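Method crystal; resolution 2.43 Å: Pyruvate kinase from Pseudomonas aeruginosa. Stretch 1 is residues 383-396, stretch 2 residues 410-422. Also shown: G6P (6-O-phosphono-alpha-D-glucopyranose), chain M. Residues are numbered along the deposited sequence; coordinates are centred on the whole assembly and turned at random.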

# COMPACT_ATOMS: atom_id res chain seq x y z
N LEU A 383 4.85 -34.09 -1.99
CA LEU A 383 4.39 -35.45 -1.79
C LEU A 383 3.00 -35.37 -1.22
O LEU A 383 2.81 -34.86 -0.13
N THR A 384 2.02 -35.89 -1.96
CA THR A 384 0.63 -35.76 -1.56
C THR A 384 -0.13 -37.04 -1.82
O THR A 384 0.10 -37.73 -2.80
N GLU A 385 -1.09 -37.30 -0.95
CA GLU A 385 -1.94 -38.47 -1.02
C GLU A 385 -3.17 -38.16 -1.87
O GLU A 385 -3.45 -38.87 -2.83
N SER A 386 -3.88 -37.09 -1.53
CA SER A 386 -5.14 -36.74 -2.16
C SER A 386 -5.09 -35.52 -3.06
O SER A 386 -6.10 -35.17 -3.68
N GLY A 387 -3.95 -34.84 -3.12
CA GLY A 387 -3.82 -33.59 -3.88
C GLY A 387 -4.20 -32.32 -3.12
O GLY A 387 -4.10 -31.24 -3.68
N PHE A 388 -4.59 -32.43 -1.86
CA PHE A 388 -4.97 -31.26 -1.08
C PHE A 388 -3.84 -30.25 -0.88
O PHE A 388 -4.05 -29.05 -0.97
N THR A 389 -2.65 -30.73 -0.57
CA THR A 389 -1.55 -29.82 -0.35
C THR A 389 -1.23 -28.97 -1.59
O THR A 389 -1.14 -27.77 -1.47
N PRO A 390 -1.10 -29.56 -2.77
CA PRO A 390 -0.84 -28.72 -3.96
C PRO A 390 -2.06 -27.90 -4.41
O PRO A 390 -1.90 -26.91 -5.10
N LEU A 391 -3.27 -28.27 -3.99
CA LEU A 391 -4.40 -27.39 -4.17
C LEU A 391 -4.16 -26.05 -3.49
O LEU A 391 -4.34 -25.00 -4.10
N ILE A 392 -3.72 -26.08 -2.23
CA ILE A 392 -3.47 -24.86 -1.47
C ILE A 392 -2.29 -24.11 -2.09
O ILE A 392 -2.37 -22.91 -2.33
N MET A 393 -1.21 -24.80 -2.40
CA MET A 393 -0.07 -24.12 -3.01
C MET A 393 -0.50 -23.31 -4.23
O MET A 393 -0.09 -22.17 -4.40
N SER A 394 -1.37 -23.89 -5.06
CA SER A 394 -1.71 -23.30 -6.34
C SER A 394 -2.74 -22.17 -6.25
O SER A 394 -3.00 -21.52 -7.25
N ARG A 395 -3.30 -21.93 -5.06
CA ARG A 395 -4.08 -20.72 -4.83
C ARG A 395 -3.24 -19.45 -4.78
O ARG A 395 -3.78 -18.37 -4.84
N ILE A 396 -1.93 -19.57 -4.67
CA ILE A 396 -1.06 -18.41 -4.52
C ILE A 396 -0.41 -18.09 -5.85
O ILE A 396 0.12 -18.97 -6.51
N GLU A 410 -6.43 -41.58 -8.90
CA GLU A 410 -7.44 -40.58 -8.54
C GLU A 410 -6.78 -39.19 -8.37
O GLU A 410 -7.25 -38.21 -8.94
N THR A 411 -5.67 -39.16 -7.66
CA THR A 411 -4.96 -37.92 -7.40
C THR A 411 -4.20 -37.45 -8.62
O THR A 411 -4.21 -36.27 -8.94
N GLN A 412 -3.54 -38.38 -9.31
CA GLN A 412 -2.77 -38.02 -10.51
C GLN A 412 -3.64 -37.29 -11.55
O GLN A 412 -3.15 -36.42 -12.26
N ALA A 413 -4.92 -37.66 -11.64
CA ALA A 413 -5.84 -37.02 -12.57
C ALA A 413 -6.43 -35.73 -12.01
O ALA A 413 -6.53 -34.73 -12.71
N ARG A 414 -6.83 -35.77 -10.75
CA ARG A 414 -7.44 -34.62 -10.09
C ARG A 414 -6.65 -33.34 -10.33
O ARG A 414 -7.18 -32.32 -10.78
N VAL A 415 -5.35 -33.40 -10.09
CA VAL A 415 -4.54 -32.19 -10.14
C VAL A 415 -4.36 -31.65 -11.55
O VAL A 415 -3.84 -30.55 -11.72
N ALA A 416 -4.81 -32.38 -12.56
CA ALA A 416 -4.73 -31.88 -13.93
C ALA A 416 -5.48 -30.55 -14.14
O ALA A 416 -5.10 -29.77 -14.99
N MET A 417 -6.51 -30.31 -13.35
CA MET A 417 -7.22 -29.06 -13.41
C MET A 417 -6.64 -27.93 -12.53
O MET A 417 -7.13 -26.81 -12.59
N PHE A 418 -5.60 -28.20 -11.74
CA PHE A 418 -5.02 -27.21 -10.84
C PHE A 418 -4.01 -26.35 -11.60
O PHE A 418 -3.07 -26.88 -12.19
N ARG A 419 -4.15 -25.04 -11.55
CA ARG A 419 -3.23 -24.18 -12.25
C ARG A 419 -1.80 -24.36 -11.74
O ARG A 419 -1.55 -24.27 -10.55
N GLY A 420 -0.87 -24.58 -12.67
CA GLY A 420 0.55 -24.64 -12.36
C GLY A 420 1.04 -25.98 -11.80
O GLY A 420 2.22 -26.10 -11.48
N VAL A 421 0.16 -26.97 -11.66
CA VAL A 421 0.50 -28.24 -11.05
C VAL A 421 0.69 -29.33 -12.13
O VAL A 421 -0.14 -29.46 -13.01
N GLU A 422 1.78 -30.08 -12.04
CA GLU A 422 2.01 -31.23 -12.90
C GLU A 422 2.06 -32.49 -12.04
O GLU A 422 2.52 -32.46 -10.90

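How does the helix at the start of stretch 2 grip the loop that binds G6P? Thr 411 points toward stretch 1 with chi1 m. Its OG1 donates a hydrogen bond to Glu 385 O at 2.6 Å, while its CG2 lies 3.5 Å from Gly 387 N. On the sugar phosphate, Ser 386 N and Ser 386 OG donate to G6P O1P at 2.8 and 2.7 Å, and Thr 389 N donates to G6P O2P at 3.1 Å. The loop and the first turn of the helix hold the phosphate, and the loop also meets Thr 411 through Glu 385 O.

What holds Arg 414 in place? Its CA-to-CB bond points toward stretch 1, with chi1 to chi3 t, t, m, and NE donates to Ser 386 O at 3.1 Å. Arg 414 NH2 also forms a salt bridge with Glu 410 OE2 at 3.1 Å, though Glu 410 is poorly ordered. Val 415, chi1 m, brings CG1 to 4.2 Å from Gly 387 CA; a CB on that glycine would sit only 3.3 Å from the same methyl.

Where does the Phe 418 ring go? With chi1 m it enters beside the helix of stretch 1. Leu 391, in the t, p rotamer, lays CD1 over one face, 4.1 Å from the ring centroid, a CH-pi contact. Gly 387 O approaches the ring edge, 3.5 Å from Phe 418 CE2.

How do the last residues close the contact? Arg 419 is extended and its end leads away, but its backbone stays close: Arg 419 O is 3.3 Å from Ser 394 CB, and water 1 donates to Ser 394 O at 2.7 Å and to Arg 419 O at 3.0 Å, bridging the stretches. Beyond Gly 420, Val 421 (chi1 t) points back in, its CG2 3.9 Å from Ser 394 CB.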

# COMPACT_ATOMS: atom_id res chain seq x y z
CB LEU A 383 5.30 -36.23 -0.85
CG LEU A 383 6.79 -36.25 -1.13
CD1 LEU A 383 7.42 -37.33 -0.24
CD2 LEU A 383 7.14 -36.46 -2.60
CB THR A 384 -0.05 -34.56 -2.29
OG1 THR A 384 -1.44 -34.48 -1.91
CG2 THR A 384 0.10 -34.69 -3.81
CB GLU A 385 -2.31 -38.94 0.39
CG GLU A 385 -2.61 -40.41 0.58
CD GLU A 385 -1.38 -41.35 0.38
OE1 GLU A 385 -0.26 -40.93 0.04
OE2 GLU A 385 -1.53 -42.58 0.51
CB SER A 386 -6.21 -36.53 -1.10
OG SER A 386 -6.06 -35.26 -0.47
CB PHE A 388 -5.51 -31.67 0.29
CG PHE A 388 -5.90 -30.51 1.15
CD1 PHE A 388 -7.11 -29.86 0.95
CD2 PHE A 388 -5.05 -30.05 2.15
CE1 PHE A 388 -7.50 -28.78 1.74
CE2 PHE A 388 -5.40 -28.97 2.95
CZ PHE A 388 -6.63 -28.33 2.74
CB THR A 389 -0.33 -30.55 0.24
OG1 THR A 389 -0.68 -31.09 1.50
CG2 THR A 389 0.81 -29.59 0.46
CB PRO A 390 -0.38 -29.72 -5.02
CG PRO A 390 -1.05 -30.98 -4.63
CD PRO A 390 -1.08 -30.99 -3.12
CB LEU A 391 -5.67 -28.03 -3.64
CG LEU A 391 -6.92 -27.13 -3.62
CD1 LEU A 391 -7.33 -26.74 -5.01
CD2 LEU A 391 -8.07 -27.81 -2.94
CB ILE A 392 -3.19 -25.16 -0.02
CG1 ILE A 392 -4.33 -25.97 0.63
CG2 ILE A 392 -2.95 -23.88 0.77
CD1 ILE A 392 -5.70 -25.37 0.52
CB MET A 393 1.02 -25.10 -3.41
CG MET A 393 1.67 -25.83 -2.24
SD MET A 393 2.97 -26.92 -2.84
CE MET A 393 3.65 -27.50 -1.30
CB SER A 394 -2.16 -24.39 -7.30
OG SER A 394 -3.30 -25.05 -6.81
CB ARG A 395 -4.87 -20.79 -3.53
CG ARG A 395 -5.79 -21.98 -3.32
CD ARG A 395 -6.72 -22.25 -4.46
NE ARG A 395 -6.02 -22.93 -5.55
CZ ARG A 395 -6.47 -23.03 -6.78
NH1 ARG A 395 -7.63 -22.48 -7.13
NH2 ARG A 395 -5.73 -23.65 -7.69
CB ILE A 396 0.03 -18.72 -3.46
CG1 ILE A 396 -0.60 -19.08 -2.12
CG2 ILE A 396 0.97 -17.56 -3.29
CD1 ILE A 396 -1.51 -18.01 -1.59
CB GLU A 410 -8.11 -41.02 -7.23
CG GLU A 410 -9.34 -40.33 -6.79
CD GLU A 410 -9.79 -40.78 -5.37
OE1 GLU A 410 -9.34 -41.83 -4.84
OE2 GLU A 410 -10.63 -40.04 -4.77
CB THR A 411 -4.01 -38.09 -6.19
OG1 THR A 411 -4.80 -38.47 -5.05
CG2 THR A 411 -3.24 -36.84 -5.89
CB GLN A 412 -2.16 -39.27 -11.15
CG GLN A 412 -0.98 -39.85 -10.36
CD GLN A 412 -0.69 -41.30 -10.68
OE1 GLN A 412 -1.34 -41.91 -11.55
NE2 GLN A 412 0.23 -41.88 -9.95
CB ALA A 413 -6.96 -37.97 -12.95
CB ARG A 414 -7.53 -34.89 -8.60
CG ARG A 414 -8.66 -34.14 -7.97
CD ARG A 414 -8.52 -34.15 -6.48
NE ARG A 414 -8.43 -35.39 -5.74
CZ ARG A 414 -9.38 -36.30 -5.60
NH1 ARG A 414 -10.53 -36.21 -6.26
NH2 ARG A 414 -9.14 -37.36 -4.85
CB VAL A 415 -3.19 -32.38 -9.44
CG1 VAL A 415 -3.40 -32.85 -8.02
CG2 VAL A 415 -2.30 -33.34 -10.20
CB ALA A 416 -5.21 -32.93 -14.92
CB MET A 417 -8.69 -29.25 -13.04
CG MET A 417 -9.65 -28.30 -13.76
SD MET A 417 -11.32 -28.54 -13.11
CE MET A 417 -11.85 -29.87 -14.12
CB PHE A 418 -4.29 -27.86 -9.67
CG PHE A 418 -5.15 -28.66 -8.72
CD1 PHE A 418 -6.50 -28.87 -8.92
CD2 PHE A 418 -4.56 -29.23 -7.60
CE1 PHE A 418 -7.25 -29.61 -8.02
CE2 PHE A 418 -5.30 -29.98 -6.70
CZ PHE A 418 -6.66 -30.17 -6.91
CB ARG A 419 -3.63 -22.71 -12.12
CG ARG A 419 -2.69 -21.75 -12.85
CD ARG A 419 -3.29 -20.38 -12.91
NE ARG A 419 -2.34 -19.38 -13.42
CZ ARG A 419 -2.68 -18.25 -14.03
NH1 ARG A 419 -3.96 -17.96 -14.22
NH2 ARG A 419 -1.74 -17.42 -14.45
CB VAL A 421 -0.58 -28.69 -10.07
CG1 VAL A 421 -0.17 -29.99 -9.38
CG2 VAL A 421 -0.84 -27.60 -9.06
CB GLU A 422 3.31 -31.08 -13.68
CG GLU A 422 3.28 -30.00 -14.77
CD GLU A 422 4.65 -29.50 -15.26
OE1 GLU A 422 5.36 -30.35 -15.83
OE2 GLU A 422 4.96 -28.27 -15.14
C1 G6P M . 2.51 -36.84 2.18
C2 G6P M . 2.49 -38.21 2.83
C3 G6P M . 1.85 -37.94 4.18
C4 G6P M . 0.82 -36.82 4.19
C5 G6P M . 0.21 -36.84 2.80
C6 G6P M . -1.01 -35.94 2.74
O1 G6P M . 3.45 -37.01 1.12
O2 G6P M . 1.82 -39.21 2.02
O3 G6P M . 2.95 -37.48 4.91
O4 G6P M . -0.12 -36.97 5.29
O5 G6P M . 1.18 -36.47 1.82
O6 G6P M . -1.25 -35.35 1.48
P G6P M . -2.62 -34.48 1.23
O1P G6P M . -3.66 -35.43 0.69
O2P G6P M . -1.85 -33.63 0.24
O3P G6P M . -3.28 -33.89 2.50
O HOH W 1 -1.31 -21.52 -9.40